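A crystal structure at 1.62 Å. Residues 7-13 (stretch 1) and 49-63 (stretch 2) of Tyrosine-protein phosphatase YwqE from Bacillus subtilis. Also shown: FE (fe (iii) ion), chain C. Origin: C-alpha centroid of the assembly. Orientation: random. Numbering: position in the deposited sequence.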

# COMPACT_ATOMS: atom_id res chain seq x y z
N HIS A 7 -4.65 -7.31 -2.19
CA HIS A 7 -5.06 -8.50 -1.48
C HIS A 7 -5.51 -9.55 -2.48
O HIS A 7 -6.65 -10.03 -2.47
CB HIS A 7 -6.12 -8.12 -0.44
CG HIS A 7 -5.61 -7.13 0.56
ND1 HIS A 7 -5.09 -7.52 1.77
CD2 HIS A 7 -5.46 -5.79 0.48
CE1 HIS A 7 -4.70 -6.43 2.43
NE2 HIS A 7 -4.90 -5.38 1.67
N ILE A 8 -4.57 -9.89 -3.37
CA ILE A 8 -4.80 -10.83 -4.46
C ILE A 8 -4.57 -12.30 -4.06
O ILE A 8 -5.12 -13.20 -4.71
CB ILE A 8 -3.97 -10.46 -5.73
CG1 ILE A 8 -4.50 -11.19 -6.97
CG2 ILE A 8 -2.48 -10.74 -5.51
CD1 ILE A 8 -3.92 -10.64 -8.27
N LEU A 9 -3.79 -12.55 -3.01
CA LEU A 9 -3.56 -13.93 -2.57
C LEU A 9 -4.85 -14.52 -1.99
O LEU A 9 -5.54 -13.86 -1.21
CB LEU A 9 -2.42 -14.03 -1.57
CG LEU A 9 -1.04 -13.65 -2.12
CD1 LEU A 9 0.04 -13.73 -1.05
CD2 LEU A 9 -0.65 -14.47 -3.38
N PRO A 10 -5.18 -15.75 -2.39
CA PRO A 10 -6.44 -16.36 -1.99
C PRO A 10 -6.40 -16.97 -0.60
O PRO A 10 -5.35 -17.48 -0.17
CB PRO A 10 -6.61 -17.48 -3.02
CG PRO A 10 -5.19 -17.92 -3.29
CD PRO A 10 -4.40 -16.63 -3.28
N ALA A 11 -7.55 -16.93 0.08
CA ALA A 11 -7.76 -17.57 1.38
C ALA A 11 -6.72 -17.15 2.41
O ALA A 11 -6.19 -17.99 3.15
CB ALA A 11 -7.78 -19.10 1.21
N MET A 12 -6.41 -15.86 2.46
CA MET A 12 -5.51 -15.34 3.45
C MET A 12 -6.13 -14.30 4.33
O MET A 12 -5.80 -14.14 5.45
CB MET A 12 -4.30 -14.69 2.79
CG MET A 12 -3.48 -15.62 2.06
SD MET A 12 -1.74 -15.38 2.34
CE MET A 12 -1.16 -16.90 1.90
N ASP A 13 -7.04 -13.61 3.72
CA ASP A 13 -7.59 -12.41 4.25
C ASP A 13 -8.96 -12.07 3.67
O ASP A 13 -9.68 -12.89 3.23
CB ASP A 13 -6.60 -11.25 4.43
CG ASP A 13 -6.14 -10.64 3.10
OD1 ASP A 13 -6.69 -11.03 2.13
OD2 ASP A 13 -5.27 -9.83 3.17
FE FE C . -5.14 -3.44 2.51
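Stretch 2 49-63: KNEPAAVREAADQLN

How does stretch 2 lie on stretch 1? Asn 50 and Glu 51 form a short loop, with Glu 51 at the N-cap position, and the helix begins at Pro 52 and runs past Asn 63. Stretch 1 has no regular helix or strand. The two stretches run in roughly opposite senses along the contact: Met 12 lies nearest Asn 50, with CA atoms 6.7 Å apart, and Leu 9 nearest Ala 58, at 6.5 Å between CA atoms.

Which hollow does Leu 9 fill? Ala 58 and Ala 59 offer only methyl groups, leaving a low floor between Val 55 and Leu 62. Leu 9 CD1 lies 3.9 Å from Val 55 CG1 and 4.0 Å from Ala 58 CB, while Leu 9 CD2 approaches Leu 62 CD2 at 4.0 Å. Ile 8 extends this apolar patch, its CG2 4.0 Å from Leu 62 CD2.

Where does Met 12 settle? Its side chain reaches the helix, where Met 12 CE lies 3.3 Å from Ala 58 CB and 3.7 Å from Ala 54 O. The 3.3 Å approach is a tight one for two carbon atoms.

What meets the backbone of Met 12? Asn 50 points toward stretch 1 from the loop before the helix, bringing its side-chain amide close to that carbonyl.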

# COMPACT_ATOMS: atom_id res chain seq x y z
N LYS A 49 -2.53 -16.63 11.52
CA LYS A 49 -1.44 -15.81 11.03
C LYS A 49 -1.13 -16.22 9.61
O LYS A 49 -1.27 -17.39 9.23
CB LYS A 49 -0.21 -15.98 11.92
CG LYS A 49 -0.36 -15.39 13.30
CD LYS A 49 0.82 -15.67 14.20
CE LYS A 49 0.64 -14.97 15.55
NZ LYS A 49 0.55 -13.48 15.40
N ASN A 50 -0.72 -15.25 8.81
CA ASN A 50 -0.19 -15.53 7.48
C ASN A 50 1.30 -15.33 7.58
O ASN A 50 1.81 -14.24 7.33
CB ASN A 50 -0.81 -14.58 6.45
CG ASN A 50 -2.31 -14.76 6.30
OD1 ASN A 50 -3.06 -13.79 6.35
ND2 ASN A 50 -2.74 -15.99 6.11
N GLU A 51 2.00 -16.40 7.96
CA GLU A 51 3.44 -16.35 8.21
C GLU A 51 4.16 -16.08 6.90
O GLU A 51 3.62 -16.41 5.84
CB GLU A 51 3.97 -17.67 8.78
CG GLU A 51 3.22 -18.22 10.01
CD GLU A 51 3.49 -17.45 11.29
OE1 GLU A 51 2.97 -16.32 11.43
OE2 GLU A 51 4.19 -17.98 12.17
N PRO A 52 5.38 -15.51 6.97
CA PRO A 52 6.16 -15.21 5.76
C PRO A 52 6.33 -16.40 4.81
O PRO A 52 6.13 -16.24 3.60
CB PRO A 52 7.50 -14.75 6.33
CG PRO A 52 7.10 -14.06 7.61
CD PRO A 52 6.01 -14.93 8.18
N ALA A 53 6.64 -17.59 5.32
CA ALA A 53 6.75 -18.77 4.45
C ALA A 53 5.47 -19.04 3.65
O ALA A 53 5.54 -19.36 2.47
CB ALA A 53 7.14 -20.03 5.27
N ALA A 54 4.31 -18.92 4.30
CA ALA A 54 3.03 -19.18 3.66
C ALA A 54 2.72 -18.13 2.60
O ALA A 54 2.14 -18.45 1.56
CB ALA A 54 1.91 -19.22 4.71
N VAL A 55 3.09 -16.88 2.88
CA VAL A 55 2.91 -15.80 1.89
C VAL A 55 3.77 -16.05 0.64
O VAL A 55 3.29 -15.91 -0.47
CB VAL A 55 3.19 -14.41 2.49
CG1 VAL A 55 3.08 -13.32 1.39
CG2 VAL A 55 2.21 -14.11 3.61
N ARG A 56 5.03 -16.43 0.85
CA ARG A 56 5.93 -16.70 -0.27
C ARG A 56 5.42 -17.86 -1.08
O ARG A 56 5.39 -17.80 -2.32
CB ARG A 56 7.34 -17.02 0.23
CG ARG A 56 7.99 -15.88 0.94
CD ARG A 56 9.41 -16.27 1.27
NE ARG A 56 10.06 -15.32 2.15
CZ ARG A 56 10.56 -14.13 1.78
NH1 ARG A 56 11.16 -13.37 2.68
NH2 ARG A 56 10.46 -13.71 0.51
N GLU A 57 5.00 -18.92 -0.38
CA GLU A 57 4.38 -20.09 -1.03
C GLU A 57 3.16 -19.70 -1.87
O GLU A 57 3.06 -20.08 -3.04
CB GLU A 57 3.98 -21.14 0.01
CG GLU A 57 3.43 -22.42 -0.64
CD GLU A 57 2.62 -23.34 0.28
OE1 GLU A 57 2.55 -23.09 1.51
OE2 GLU A 57 2.08 -24.36 -0.24
N ALA A 58 2.26 -18.92 -1.28
CA ALA A 58 1.03 -18.51 -1.96
C ALA A 58 1.33 -17.67 -3.20
O ALA A 58 0.69 -17.83 -4.25
CB ALA A 58 0.12 -17.75 -1.02
N ALA A 59 2.32 -16.79 -3.09
CA ALA A 59 2.72 -15.96 -4.24
C ALA A 59 3.30 -16.84 -5.34
O ALA A 59 2.96 -16.67 -6.51
CB ALA A 59 3.69 -14.87 -3.82
N ASP A 60 4.12 -17.80 -4.95
CA ASP A 60 4.73 -18.72 -5.90
C ASP A 60 3.65 -19.52 -6.61
O ASP A 60 3.68 -19.66 -7.83
CB ASP A 60 5.70 -19.66 -5.18
CG ASP A 60 7.04 -19.02 -4.80
OD1 ASP A 60 7.79 -19.68 -4.06
OD2 ASP A 60 7.37 -17.90 -5.24
N GLN A 61 2.68 -20.04 -5.85
CA GLN A 61 1.57 -20.80 -6.42
C GLN A 61 0.71 -19.97 -7.36
O GLN A 61 0.31 -20.44 -8.43
CB GLN A 61 0.68 -21.40 -5.31
CG GLN A 61 1.31 -22.55 -4.50
CD GLN A 61 1.89 -23.66 -5.37
OE1 GLN A 61 2.95 -24.20 -5.07
NE2 GLN A 61 1.20 -23.98 -6.46
N LEU A 62 0.41 -18.72 -6.97
CA LEU A 62 -0.36 -17.84 -7.84
C LEU A 62 0.41 -17.54 -9.12
O LEU A 62 -0.16 -17.59 -10.20
CB LEU A 62 -0.78 -16.55 -7.14
CG LEU A 62 -1.62 -15.57 -7.99
CD1 LEU A 62 -2.85 -16.21 -8.67
CD2 LEU A 62 -2.08 -14.38 -7.13
N ASN A 63 1.71 -17.27 -9.01
CA ASN A 63 2.51 -17.08 -10.24
C ASN A 63 2.44 -18.26 -11.21
O ASN A 63 2.29 -18.06 -12.42
CB ASN A 63 3.96 -16.75 -9.92
CG ASN A 63 4.13 -15.33 -9.46
OD1 ASN A 63 3.45 -14.42 -9.96
ND2 ASN A 63 5.01 -15.13 -8.49
O HOH W 1 -5.70 -1.86 3.36